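Local coordinates for hydrolase, alpha/beta hydrolase FOLD family (Staphylococcus aureus, PDB 2XMZ), which catalyses, as a MenH-type synthase of menaquinone biosynthesis, the formation of 2-succinyl-6-hydroxy-2,4-cyclohexadiene-1-carboxylate by an elimination reaction, at residues S27-Y32 / V45-L50; E62-D67 / R189-G194; G215-K220 / I240-H245. One frame throughout, in Å; residues are numbered along the deposited sequence.

Contact 1 of 3, residues S27-Y32 / V45-L50; sequences SDSRTY and VITIDL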
ATOM      1  N   SER A  27       2.179  -2.504  -9.392  1.00 20.94           N
ATOM      2  CA  SER A  27       2.866  -3.577  -8.705  1.00 21.50           C
ATOM      3  C   SER A  27       1.772  -4.498  -8.258  1.00 21.44           C
ATOM      4  O   SER A  27       0.624  -4.322  -8.656  1.00 21.73           O
ATOM      5  CB  SER A  27       3.641  -3.019  -7.502  1.00 21.48           C
ATOM      6  OG  SER A  27       4.217  -4.054  -6.715  1.00 23.70           O
ATOM      7  N   ASP A  28       2.116  -5.513  -7.472  1.00 20.77           N
ATOM      8  CA  ASP A  28       1.106  -6.377  -6.920  1.00 20.36           C
ATOM      9  C   ASP A  28       1.704  -7.081  -5.715  1.00 20.24           C
ATOM     10  O   ASP A  28       2.806  -6.731  -5.239  1.00 19.76           O
ATOM     11  CB  ASP A  28       0.533  -7.364  -7.979  1.00 20.24           C
ATOM     12  CG  ASP A  28       1.597  -8.167  -8.693  1.00 22.99           C
ATOM     13  OD1 ASP A  28       1.650  -8.128  -9.946  1.00 27.95           O
ATOM     14  OD2 ASP A  28       2.384  -8.867  -8.033  1.00 21.02           O
ATOM     15  N   SER A  29       0.997  -8.106  -5.263  1.00 19.99           N
ATOM     16  CA  SER A  29       1.379  -8.838  -4.062  1.00 20.45           C
ATOM     17  C   SER A  29       2.756  -9.484  -4.134  1.00 21.64           C
ATOM     18  O   SER A  29       3.343  -9.784  -3.093  1.00 21.67           O
ATOM     19  CB  SER A  29       0.339  -9.888  -3.758  1.00 20.91           C
ATOM     20  OG  SER A  29      -0.850  -9.232  -3.327  1.00 22.10           O
ATOM     21  N   ARG A  30       3.262  -9.714  -5.348  1.00 22.21           N
ATOM     22  CA  ARG A  30       4.583 -10.291  -5.486  1.00 24.60           C
ATOM     23  C   ARG A  30       5.679  -9.460  -4.815  1.00 24.59           C
ATOM     24  O   ARG A  30       6.725 -10.010  -4.504  1.00 26.18           O
ATOM     25  CB  ARG A  30       4.964 -10.515  -6.952  1.00 25.19           C
ATOM     26  CG  ARG A  30       4.305 -11.722  -7.602  1.00 24.98           C
ATOM     27  CD  ARG A  30       4.593 -11.698  -9.088  1.00 26.79           C
ATOM     28  NE  ARG A  30       4.069 -10.486  -9.712  1.00 23.89           N
ATOM     29  CZ  ARG A  30       4.307 -10.119 -10.965  1.00 24.68           C
ATOM     30  NH1 ARG A  30       5.089 -10.860 -11.740  1.00 24.30           N
ATOM     31  NH2 ARG A  30       3.777  -8.987 -11.423  1.00 24.64           N
ATOM     32  N   THR A  31       5.460  -8.156  -4.638  1.00 23.82           N
ATOM     33  CA  THR A  31       6.403  -7.281  -3.936  1.00 24.76           C
ATOM     34  C   THR A  31       6.707  -7.761  -2.505  1.00 25.09           C
ATOM     35  O   THR A  31       7.754  -7.419  -1.948  1.00 26.42           O
ATOM     36  CB  THR A  31       5.925  -5.797  -3.913  1.00 24.42           C
ATOM     37  OG1 THR A  31       6.977  -4.958  -3.430  1.00 26.07           O
ATOM     38  CG2 THR A  31       4.687  -5.612  -3.016  1.00 22.38           C
ATOM     39  N   TYR A  32       5.804  -8.557  -1.921  1.00 24.03           N
ATOM     40  CA  TYR A  32       5.999  -9.044  -0.534  1.00 24.76           C
ATOM     41  C   TYR A  32       6.579 -10.446  -0.476  1.00 26.85           C
ATOM     42  O   TYR A  32       6.788 -11.007   0.607  1.00 26.99           O
ATOM     43  CB  TYR A  32       4.687  -8.959   0.229  1.00 22.78           C
ATOM     44  CG  TYR A  32       4.183  -7.542   0.289  1.00 21.74           C
ATOM     45  CD1 TYR A  32       4.960  -6.538   0.864  1.00 21.59           C
ATOM     46  CD2 TYR A  32       2.961  -7.198  -0.261  1.00 19.74           C
ATOM     47  CE1 TYR A  32       4.530  -5.228   0.894  1.00 22.95           C
ATOM     48  CE2 TYR A  32       2.507  -5.888  -0.237  1.00 19.40           C
ATOM     49  CZ  TYR A  32       3.291  -4.910   0.345  1.00 21.22           C
ATOM     50  OH  TYR A  32       2.851  -3.616   0.380  1.00 20.63           O
ATOM     51  N   VAL A  45      -0.598 -14.877   7.129  1.00 24.66           N
ATOM     52  CA  VAL A  45      -0.369 -13.766   6.191  1.00 23.61           C
ATOM     53  C   VAL A  45      -1.349 -13.845   5.039  1.00 23.11           C
ATOM     54  O   VAL A  45      -1.543 -14.915   4.459  1.00 24.47           O
ATOM     55  CB  VAL A  45       1.096 -13.721   5.635  1.00 24.01           C
ATOM     56  CG1 VAL A  45       1.221 -12.655   4.523  1.00 22.59           C
ATOM     57  CG2 VAL A  45       2.118 -13.475   6.757  1.00 22.96           C
ATOM     58  N   ILE A  46      -1.948 -12.698   4.715  1.00 21.98           N
ATOM     59  CA  ILE A  46      -2.773 -12.548   3.537  1.00 21.35           C
ATOM     60  C   ILE A  46      -2.168 -11.458   2.661  1.00 20.76           C
ATOM     61  O   ILE A  46      -1.739 -10.412   3.140  1.00 20.31           O
ATOM     62  CB  ILE A  46      -4.228 -12.138   3.878  1.00 21.13           C
ATOM     63  CG1 ILE A  46      -4.918 -13.249   4.668  1.00 24.79           C
ATOM     64  CG2 ILE A  46      -5.036 -11.831   2.599  1.00 21.07           C
ATOM     65  CD1 ILE A  46      -6.238 -12.811   5.299  1.00 26.43           C
ATOM     66  N   THR A  47      -2.128 -11.716   1.363  1.00 21.27           N
ATOM     67  CA  THR A  47      -1.785 -10.668   0.431  1.00 20.07           C
ATOM     68  C   THR A  47      -3.006 -10.491  -0.427  1.00 21.04           C
ATOM     69  O   THR A  47      -3.680 -11.477  -0.741  1.00 22.84           O
ATOM     70  CB  THR A  47      -0.563 -11.029  -0.431  1.00 20.71           C
ATOM     71  OG1 THR A  47      -0.823 -12.221  -1.158  1.00 19.91           O
ATOM     72  CG2 THR A  47       0.703 -11.194   0.439  1.00 21.42           C
ATOM     73  N   ILE A  48      -3.282  -9.241  -0.797  1.00 23.62           N
ATOM     74  CA  ILE A  48      -4.414  -8.903  -1.642  1.00 23.73           C
ATOM     75  C   ILE A  48      -3.916  -8.022  -2.798  1.00 23.09           C
ATOM     76  O   ILE A  48      -3.224  -7.014  -2.589  1.00 22.93           O
ATOM     77  CB  ILE A  48      -5.509  -8.142  -0.861  1.00 22.98           C
ATOM     78  CG1 ILE A  48      -5.962  -8.944   0.370  1.00 23.40           C
ATOM     79  CG2 ILE A  48      -6.719  -7.838  -1.780  1.00 24.02           C
ATOM     80  CD1 ILE A  48      -6.876  -8.117   1.342  1.00 21.05           C
ATOM     81  N   ASP A  49      -4.269  -8.440  -3.999  1.00 22.36           N
ATOM     82  CA  ASP A  49      -4.098  -7.634  -5.191  1.00 22.01           C
ATOM     83  C   ASP A  49      -5.268  -6.664  -5.319  1.00 20.47           C
ATOM     84  O   ASP A  49      -6.420  -7.083  -5.330  1.00 21.49           O
ATOM     85  CB  ASP A  49      -4.023  -8.531  -6.425  1.00 21.80           C
ATOM     86  CG  ASP A  49      -2.675  -9.194  -6.579  1.00 22.54           C
ATOM     87  OD1 ASP A  49      -1.741  -8.794  -5.861  1.00 22.86           O
ATOM     88  OD2 ASP A  49      -2.551 -10.124  -7.399  1.00 23.49           O
ATOM     89  N   LEU A  50      -4.963  -5.382  -5.413  1.00 19.32           N
ATOM     90  CA  LEU A  50      -5.984  -4.348  -5.469  1.00 19.14           C
ATOM     91  C   LEU A  50      -6.528  -4.243  -6.909  1.00 20.03           C
ATOM     92  O   LEU A  50      -5.904  -4.769  -7.857  1.00 20.14           O
ATOM     93  CB  LEU A  50      -5.416  -3.009  -4.941  1.00 18.33           C
ATOM     94  CG  LEU A  50      -5.127  -3.036  -3.417  1.00 19.41           C
ATOM     95  CD1 LEU A  50      -4.156  -1.934  -2.968  1.00 18.17           C
ATOM     96  CD2 LEU A  50      -6.447  -2.972  -2.622  1.00 21.07           C
TER
HETATM   97  O   HOH W   1       0.203 -11.056  -7.141  1.00 18.70           O
HETATM   98  O   HOH W   2      -2.456 -11.793  -3.597  1.00 19.70           O
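Ser29 and Asp49 make this a buried polar contact between a loop and the end of a strand in the alpha/beta hydrolase fold, where the 3-10 turn 29-32, in the connection after strand 17-22, meets the C-terminal end of strand 44-48. Asp49, the first residue beyond the strand, turns its OD1 to the start of the turn and takes two bonds there. The backbone N of Ser29 comes in nearly along the C-O axis at 2.9 Å from Asp49 OD1, whereas Ser29 OG reaches the same OD1 at 2.7 Å from above the carboxylate plane. Ser29 OG lies beside its own backbone N, with chi1 at -70°, which lets hydroxyl and amide close on a single oxygen. The other oxygen of Asp49, OD2, is held by the backbone N of Glu55, and the carboxylate is thereby fixed at both ends. Just before the turn, Asp28 forms an Asx turn, its OD2 accepting from the backbone N of Arg30, and the Arg30 guanidinium grips the same carboxylate side-on through NE and NH2. This charge pairing may ease the proximity of two acids, since Asp28 OD2 and Asp49 OD1 are 4.7 Å apart. Thr47, on the strand, packs its CB 3.4 Å from Ser29 OG. One water completes the join, donating to Ser29 OG and hydrogen-bonded to Thr47 OG1, 3.0 Å from each.

Contact 2 of 3, residues E62-D67 / R189-G194; sequences ETWNFD and RDYGTG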
ATOM      1  N   GLU A  62     -17.083  -1.637 -13.603  1.00 34.11           N
ATOM      2  CA  GLU A  62     -17.438  -1.070 -12.310  1.00 33.03           C
ATOM      3  C   GLU A  62     -16.422  -0.013 -11.925  1.00 30.52           C
ATOM      4  O   GLU A  62     -15.250  -0.104 -12.297  1.00 28.17           O
ATOM      5  CB  GLU A  62     -17.490  -2.152 -11.247  1.00 33.16           C
ATOM      6  CG  GLU A  62     -18.436  -3.270 -11.625  1.00 38.74           C
ATOM      7  CD  GLU A  62     -19.019  -3.963 -10.426  1.00 43.83           C
ATOM      8  OE1 GLU A  62     -18.987  -3.365  -9.322  1.00 45.74           O
ATOM      9  OE2 GLU A  62     -19.519  -5.099 -10.601  1.00 46.22           O
ATOM     10  N   THR A  63     -16.879   0.982 -11.172  1.00 29.52           N
ATOM     11  CA  THR A  63     -15.999   2.015 -10.692  1.00 28.18           C
ATOM     12  C   THR A  63     -15.169   1.510  -9.496  1.00 26.56           C
ATOM     13  O   THR A  63     -15.706   1.120  -8.441  1.00 26.43           O
ATOM     14  CB  THR A  63     -16.775   3.278 -10.307  1.00 29.26           C
ATOM     15  OG1 THR A  63     -17.526   3.749 -11.433  1.00 30.48           O
ATOM     16  CG2 THR A  63     -15.811   4.381  -9.825  1.00 28.20           C
ATOM     17  N   TRP A  64     -13.850   1.545  -9.647  1.00 24.49           N
ATOM     18  CA  TRP A  64     -12.997   1.063  -8.593  1.00 23.44           C
ATOM     19  C   TRP A  64     -12.707   2.162  -7.578  1.00 22.84           C
ATOM     20  O   TRP A  64     -11.566   2.434  -7.282  1.00 22.76           O
ATOM     21  CB  TRP A  64     -11.690   0.522  -9.168  1.00 22.84           C
ATOM     22  CG  TRP A  64     -11.878  -0.590 -10.175  1.00 21.53           C
ATOM     23  CD1 TRP A  64     -12.995  -1.376 -10.366  1.00 21.49           C
ATOM     24  CD2 TRP A  64     -10.908  -1.044 -11.085  1.00 20.65           C
ATOM     25  NE1 TRP A  64     -12.761  -2.287 -11.374  1.00 22.27           N
ATOM     26  CE2 TRP A  64     -11.481  -2.104 -11.824  1.00 22.02           C
ATOM     27  CE3 TRP A  64      -9.600  -0.637 -11.383  1.00 22.61           C
ATOM     28  CZ2 TRP A  64     -10.787  -2.770 -12.826  1.00 23.83           C
ATOM     29  CZ3 TRP A  64      -8.909  -1.313 -12.381  1.00 21.61           C
ATOM     30  CH2 TRP A  64      -9.501  -2.362 -13.080  1.00 21.90           C
ATOM     31  N   ASN A  65     -13.746   2.792  -7.052  1.00 24.05           N
ATOM     32  CA  ASN A  65     -13.556   3.851  -6.059  1.00 24.69           C
ATOM     33  C   ASN A  65     -13.275   3.256  -4.665  1.00 23.53           C
ATOM     34  O   ASN A  65     -13.222   2.039  -4.501  1.00 23.89           O
ATOM     35  CB  ASN A  65     -14.743   4.832  -6.090  1.00 26.43           C
ATOM     36  CG  ASN A  65     -16.092   4.138  -5.892  1.00 28.25           C
ATOM     37  OD1 ASN A  65     -16.181   3.080  -5.262  1.00 29.99           O
ATOM     38  ND2 ASN A  65     -17.143   4.729  -6.440  1.00 29.13           N
ATOM     39  N   PHE A  66     -13.069   4.095  -3.665  1.00 23.81           N
ATOM     40  CA  PHE A  66     -12.760   3.585  -2.342  1.00 23.95           C
ATOM     41  C   PHE A  66     -13.854   2.733  -1.681  1.00 23.82           C
ATOM     42  O   PHE A  66     -13.543   1.819  -0.923  1.00 23.30           O
ATOM     43  CB  PHE A  66     -12.235   4.700  -1.428  1.00 24.34           C
ATOM     44  CG  PHE A  66     -10.788   5.013  -1.681  1.00 25.42           C
ATOM     45  CD1 PHE A  66      -9.795   4.355  -0.960  1.00 26.05           C
ATOM     46  CD2 PHE A  66     -10.419   5.899  -2.712  1.00 25.89           C
ATOM     47  CE1 PHE A  66      -8.430   4.602  -1.228  1.00 27.90           C
ATOM     48  CE2 PHE A  66      -9.083   6.140  -3.002  1.00 26.91           C
ATOM     49  CZ  PHE A  66      -8.081   5.518  -2.243  1.00 26.85           C
ATOM     50  N   ASP A  67     -15.115   3.010  -1.992  1.00 25.19           N
ATOM     51  CA  ASP A  67     -16.187   2.240  -1.393  1.00 26.37           C
ATOM     52  C   ASP A  67     -16.236   0.846  -2.007  1.00 26.09           C
ATOM     53  O   ASP A  67     -16.457  -0.135  -1.300  1.00 26.75           O
ATOM     54  CB  ASP A  67     -17.552   2.904  -1.566  0.50 27.25           C
ATOM     55  CG  ASP A  67     -18.673   2.097  -0.911  0.50 28.24           C
ATOM     56  OD1 ASP A  67     -19.559   1.582  -1.620  0.50 28.33           O
ATOM     57  OD2 ASP A  67     -18.654   1.946   0.323  0.50 28.45           O
ATOM     58  N   ARG A 189      -7.676   6.616 -12.684  1.00 25.15           N
ATOM     59  CA  ARG A 189      -8.911   7.408 -12.784  1.00 25.46           C
ATOM     60  C   ARG A 189      -9.882   7.173 -11.622  1.00 24.31           C
ATOM     61  O   ARG A 189     -10.531   8.111 -11.177  1.00 24.97           O
ATOM     62  CB  ARG A 189      -9.614   7.213 -14.141  1.00 26.96           C
ATOM     63  CG  ARG A 189      -8.700   7.447 -15.373  1.00 30.58           C
ATOM     64  CD  ARG A 189      -9.450   7.696 -16.679  1.00 36.99           C
ATOM     65  NE  ARG A 189      -8.742   7.153 -17.849  1.00 41.00           N
ATOM     66  CZ  ARG A 189      -8.004   7.851 -18.723  1.00 43.55           C
ATOM     67  NH1 ARG A 189      -7.801   9.175 -18.597  1.00 44.66           N
ATOM     68  NH2 ARG A 189      -7.439   7.209 -19.734  1.00 43.04           N
ATOM     69  N   ASP A 190     -10.000   5.932 -11.152  1.00 22.51           N
ATOM     70  CA  ASP A 190     -10.992   5.574 -10.122  1.00 22.09           C
ATOM     71  C   ASP A 190     -10.500   5.723  -8.691  1.00 21.41           C
ATOM     72  O   ASP A 190     -11.275   6.087  -7.826  1.00 22.23           O
ATOM     73  CB  ASP A 190     -11.528   4.148 -10.301  1.00 20.94           C
ATOM     74  CG  ASP A 190     -12.298   3.977 -11.573  1.00 22.22           C
ATOM     75  OD1 ASP A 190     -12.387   4.953 -12.339  1.00 22.74           O
ATOM     76  OD2 ASP A 190     -12.798   2.870 -11.807  1.00 22.20           O
ATOM     77  N   TYR A 191      -9.240   5.421  -8.419  1.00 21.68           N
ATOM     78  CA  TYR A 191      -8.774   5.557  -7.014  1.00 21.39           C
ATOM     79  C   TYR A 191      -7.395   6.176  -6.841  1.00 21.78           C
ATOM     80  O   TYR A 191      -6.739   6.017  -5.792  1.00 21.26           O
ATOM     81  CB  TYR A 191      -8.971   4.286  -6.183  1.00 20.81           C
ATOM     82  CG  TYR A 191      -8.166   3.059  -6.555  1.00 20.85           C
ATOM     83  CD1 TYR A 191      -7.092   2.657  -5.755  1.00 20.56           C
ATOM     84  CD2 TYR A 191      -8.507   2.266  -7.649  1.00 22.44           C
ATOM     85  CE1 TYR A 191      -6.381   1.505  -6.014  1.00 20.31           C
ATOM     86  CE2 TYR A 191      -7.784   1.084  -7.942  1.00 20.74           C
ATOM     87  CZ  TYR A 191      -6.711   0.721  -7.109  1.00 21.07           C
ATOM     88  OH  TYR A 191      -5.960  -0.418  -7.315  1.00 18.01           O
ATOM     89  N   GLY A 192      -6.987   6.921  -7.863  1.00 22.58           N
ATOM     90  CA  GLY A 192      -5.819   7.762  -7.763  1.00 23.48           C
ATOM     91  C   GLY A 192      -5.990   8.744  -6.627  1.00 23.99           C
ATOM     92  O   GLY A 192      -7.126   9.018  -6.162  1.00 24.06           O
ATOM     93  N   THR A 193      -4.868   9.291  -6.186  1.00 24.61           N
ATOM     94  CA  THR A 193      -4.834  10.162  -5.012  1.00 25.39           C
ATOM     95  C   THR A 193      -5.716  11.376  -5.191  1.00 26.65           C
ATOM     96  O   THR A 193      -6.316  11.858  -4.227  1.00 27.70           O
ATOM     97  CB  THR A 193      -3.400  10.550  -4.656  1.00 25.87           C
ATOM     98  OG1 THR A 193      -2.674   9.345  -4.389  1.00 23.85           O
ATOM     99  CG2 THR A 193      -3.371  11.459  -3.396  1.00 27.12           C
ATOM    100  N   GLY A 194      -5.828  11.829  -6.439  1.00 28.21           N
ATOM    101  CA  GLY A 194      -6.657  12.970  -6.777  1.00 29.21           C
ATOM    102  C   GLY A 194      -8.135  12.677  -6.608  1.00 29.38           C
ATOM    103  O   GLY A 194      -8.920  13.593  -6.413  1.00 30.15           O
TER
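Asp190, near the end of helix 181-191, lays its CB against the turn at Trp64, 3.5 Å from both Trp64 N and Trp64 O. Asp190 OD2 accepts the Trp64 backbone N at 2.7 Å in a nearly straight bond (168°), met on the anti side and 33° out of the carboxylate plane. Because Asp190 OD2 also forms a salt bridge with Lys186, the acid is shared between its own helix and the facing loop. Lys186 in turn makes a cation-pi contact with the Trp64 indole, whose NE1 is bonded to Ser59 O. One residue on, the Tyr191 ring comes against the Trp64 carbonyl, CD2 lying 3.1 Å from Trp64 O. This carbonyl is buried with no hydrogen-bonding partner in the model, a likely cost of the close fit. With Tyr191 CG between its backbone N and carbonyl carbon (chi1 66°), that atom too lies close to Trp64 O, at 3.5 Å. The phenol OH bonds to Pro51 O. Phe66 crosses Tyr191 at about a right angle, touching Tyr191 CB with CE2 at 3.7 Å. Between Trp64 and Phe66, Asn65 N-caps helix 66-77, its OD1 accepting from Tyr68 N. Trp64 is the centre of an inverse gamma turn leading into that N-cap, and through it the C-terminal part of a helix inserted in the alpha/beta hydrolase fold meets the start of a core helix.

Contact 3 of 3, residues G215-K220 / I240-H245; sequences GEYDEK and ISATGH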
ATOM      1  N   GLY A 215      10.778   6.550   4.406  1.00 24.23           N
ATOM      2  CA  GLY A 215      12.190   6.409   4.115  1.00 24.96           C
ATOM      3  C   GLY A 215      12.846   7.761   4.212  1.00 25.82           C
ATOM      4  O   GLY A 215      12.316   8.733   3.714  1.00 25.70           O
ATOM      5  N   GLU A 216      14.002   7.800   4.863  1.00 27.28           N
ATOM      6  CA  GLU A 216      14.735   9.029   5.150  1.00 29.34           C
ATOM      7  C   GLU A 216      15.051   9.880   3.909  1.00 29.68           C
ATOM      8  O   GLU A 216      14.959  11.105   3.969  1.00 29.35           O
ATOM      9  CB  GLU A 216      15.978   8.661   5.936  1.00 30.87           C
ATOM     10  CG  GLU A 216      17.124   9.621   5.870  1.00 33.66           C
ATOM     11  CD  GLU A 216      18.191   9.233   6.843  1.00 35.62           C
ATOM     12  OE1 GLU A 216      18.047   9.619   8.027  1.00 37.05           O
ATOM     13  OE2 GLU A 216      19.147   8.537   6.428  1.00 34.86           O
ATOM     14  N   TYR A 217      15.371   9.221   2.786  1.00 29.63           N
ATOM     15  CA  TYR A 217      15.609   9.919   1.514  1.00 30.73           C
ATOM     16  C   TYR A 217      14.318  10.458   0.903  1.00 29.67           C
ATOM     17  O   TYR A 217      14.356  11.275   0.000  1.00 31.07           O
ATOM     18  CB  TYR A 217      16.287   9.011   0.482  1.00 30.96           C
ATOM     19  CG  TYR A 217      17.663   8.540   0.877  1.00 34.30           C
ATOM     20  CD1 TYR A 217      18.434   9.249   1.791  1.00 33.92           C
ATOM     21  CD2 TYR A 217      18.199   7.383   0.319  1.00 35.67           C
ATOM     22  CE1 TYR A 217      19.692   8.803   2.159  1.00 38.33           C
ATOM     23  CE2 TYR A 217      19.460   6.942   0.669  1.00 38.44           C
ATOM     24  CZ  TYR A 217      20.199   7.646   1.587  1.00 37.94           C
ATOM     25  OH  TYR A 217      21.450   7.185   1.927  1.00 42.54           O
ATOM     26  N   ASP A 218      13.180   9.989   1.390  1.00 28.22           N
ATOM     27  CA  ASP A 218      11.914  10.319   0.776  1.00 27.73           C
ATOM     28  C   ASP A 218      11.266  11.473   1.584  1.00 27.86           C
ATOM     29  O   ASP A 218      10.285  11.303   2.319  1.00 27.65           O
ATOM     30  CB  ASP A 218      11.076   9.029   0.674  1.00 26.05           C
ATOM     31  CG  ASP A 218       9.742   9.229   0.014  1.00 26.92           C
ATOM     32  OD1 ASP A 218       9.509  10.286  -0.611  1.00 27.33           O
ATOM     33  OD2 ASP A 218       8.891   8.322   0.181  1.00 25.16           O
ATOM     34  N   GLU A 219      11.830  12.663   1.411  1.00 28.83           N
ATOM     35  CA  GLU A 219      11.452  13.852   2.183  1.00 29.81           C
ATOM     36  C   GLU A 219       9.941  14.095   2.239  1.00 28.63           C
ATOM     37  O   GLU A 219       9.392  14.328   3.307  1.00 28.30           O
ATOM     38  CB  GLU A 219      12.176  15.094   1.642  1.00 31.58           C
ATOM     39  CG  GLU A 219      11.874  15.455   0.153  0.50 32.61           C
ATOM     40  CD  GLU A 219      12.021  14.293  -0.851  0.50 32.38           C
ATOM     41  OE1 GLU A 219      13.156  13.837  -1.120  0.50 33.42           O
ATOM     42  OE2 GLU A 219      10.993  13.850  -1.392  0.50 31.95           O
ATOM     43  N   LYS A 220       9.280  14.014   1.087  1.00 27.90           N
ATOM     44  CA  LYS A 220       7.866  14.319   1.004  1.00 27.16           C
ATOM     45  C   LYS A 220       7.073  13.382   1.891  1.00 25.09           C
ATOM     46  O   LYS A 220       6.195  13.817   2.625  1.00 23.56           O
ATOM     47  CB  LYS A 220       7.370  14.234  -0.444  1.00 28.13           C
ATOM     48  CG  LYS A 220       5.847  14.343  -0.606  1.00 30.35           C
ATOM     49  CD  LYS A 220       5.431  14.111  -2.074  1.00 33.85           C
ATOM     50  CE  LYS A 220       3.930  13.896  -2.197  1.00 36.22           C
ATOM     51  NZ  LYS A 220       3.585  13.341  -3.545  1.00 41.33           N
ATOM     52  N   ILE A 240      13.231   5.237   8.344  1.00 31.70           N
ATOM     53  CA  ILE A 240      14.182   4.201   7.995  1.00 32.32           C
ATOM     54  C   ILE A 240      15.354   4.821   7.244  1.00 32.51           C
ATOM     55  O   ILE A 240      15.183   5.335   6.131  1.00 32.09           O
ATOM     56  CB  ILE A 240      13.523   3.029   7.202  1.00 31.70           C
ATOM     57  CG1 ILE A 240      12.173   2.610   7.841  1.00 31.36           C
ATOM     58  CG2 ILE A 240      14.491   1.849   7.078  1.00 33.26           C
ATOM     59  CD1 ILE A 240      12.264   2.065   9.269  1.00 32.38           C
ATOM     60  N   SER A 241      16.524   4.777   7.886  1.00 32.73           N
ATOM     61  CA  SER A 241      17.777   5.315   7.353  1.00 33.39           C
ATOM     62  C   SER A 241      18.068   4.864   5.936  1.00 33.12           C
ATOM     63  O   SER A 241      17.853   3.716   5.594  1.00 32.18           O
ATOM     64  CB  SER A 241      18.949   4.848   8.220  1.00 34.81           C
ATOM     65  OG  SER A 241      18.810   5.318   9.543  1.00 36.15           O
ATOM     66  N   ALA A 242      18.595   5.778   5.133  1.00 33.55           N
ATOM     67  CA  ALA A 242      19.203   5.439   3.844  1.00 33.66           C
ATOM     68  C   ALA A 242      18.287   4.699   2.870  1.00 32.52           C
ATOM     69  O   ALA A 242      18.770   3.962   2.014  1.00 32.99           O
ATOM     70  CB  ALA A 242      20.541   4.669   4.058  1.00 36.01           C
ATOM     71  N   THR A 243      16.972   4.891   3.002  1.00 30.50           N
ATOM     72  CA  THR A 243      16.012   4.336   2.047  1.00 29.87           C
ATOM     73  C   THR A 243      15.103   5.413   1.481  1.00 28.26           C
ATOM     74  O   THR A 243      14.872   6.429   2.120  1.00 27.54           O
ATOM     75  CB  THR A 243      15.100   3.216   2.650  1.00 28.85           C
ATOM     76  OG1 THR A 243      14.441   3.708   3.822  1.00 29.92           O
ATOM     77  CG2 THR A 243      15.909   1.978   2.995  1.00 31.16           C
ATOM     78  N   GLY A 244      14.575   5.157   0.287  1.00 27.53           N
ATOM     79  CA  GLY A 244      13.563   6.016  -0.308  1.00 26.67           C
ATOM     80  C   GLY A 244      12.155   5.511  -0.071  1.00 25.41           C
ATOM     81  O   GLY A 244      11.806   5.045   1.030  1.00 25.66           O
ATOM     82  N   HIS A 245      11.347   5.594  -1.109  1.00 24.55           N
ATOM     83  CA  HIS A 245       9.916   5.369  -0.982  1.00 23.75           C
ATOM     84  C   HIS A 245       9.575   3.907  -0.663  1.00 22.20           C
ATOM     85  O   HIS A 245       8.797   3.629   0.259  1.00 21.30           O
ATOM     86  CB  HIS A 245       9.225   5.804  -2.268  1.00 24.10           C
ATOM     87  CG  HIS A 245       7.753   5.993  -2.122  1.00 24.23           C
ATOM     88  ND1 HIS A 245       7.206   7.007  -1.363  1.00 24.96           N
ATOM     89  CD2 HIS A 245       6.710   5.325  -2.669  1.00 23.58           C
ATOM     90  CE1 HIS A 245       5.887   6.938  -1.431  1.00 24.36           C
ATOM     91  NE2 HIS A 245       5.559   5.941  -2.232  1.00 24.38           N
TER
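Gly215 closes strand 210-215 beside Ile240, the last residue of strand 235-240, in a parallel bridge. Its bare CA is packed close to the Gly244 carbonyl, in a CA-H...O contact of 3.4 Å between Gly215 CA and Gly244 O. At Glu216 the backbone N bonds to Ile240 O at 3.0 Å; Thr243 OG1 reaches that oxygen from the opposite face of its plane, bracing the type II turn 240-243. The Glu216 chain, extended beyond CG, reaches this turn, and OE2 takes Ala242 N at 3.1 Å from above the carboxylate plane. Tyr217 gives its backbone N to Thr243 O and lays one ring face over the turn, Ala242 CA standing 3.7 Å from the ring centroid in a CH-pi contact. Asp218 ends the type I turn begun at Gly215 and is the N-cap residue of helix 219-231. Its CG is anti to the backbone N (chi1 -178°), and OD2 receives His245 ND1 at 2.6 Å. The bond lies near the imidazole plane, yet meets the carboxylate on its syn side and 32° out of plane, the two flat groups being turned 67° apart. His245 NE2 bonds to Ser91 OG, just after strand 84-90, at what is probably the nucleophile elbow. The chain of Asp218, His245 and Ser91 is consistent with the Ser-His-Asp triad of alpha/beta hydrolases; in such a triad the carboxylate would hold the imidazole by ND1 and help turn NE2 toward the serine.

In the fold
From the N terminus, contact 1 closes first, a short loop that leaves strand 17-22, passes through helix 36-40 and returns along strand 44-48. Contact 2 opens after it and spans 121 residues, joining the start of helix 66-77 to the C-terminal part of helix 181-191 and enclosing strands 84-90 and 110-114, helix 92-103 and the helices from 123-143 to 166-177. Contact 3 follows, linking the ends of the neighbouring strands 210-215 and 235-240 around helix 219-231. The three are in series, none nested or crossed. Contacts 1 and 2 touch, Leu50 CB lying 3.6 Å from Tyr191 OH; contacts 2 and 3 lie on opposite sides of the chain's centre, with centres about 27 Å apart.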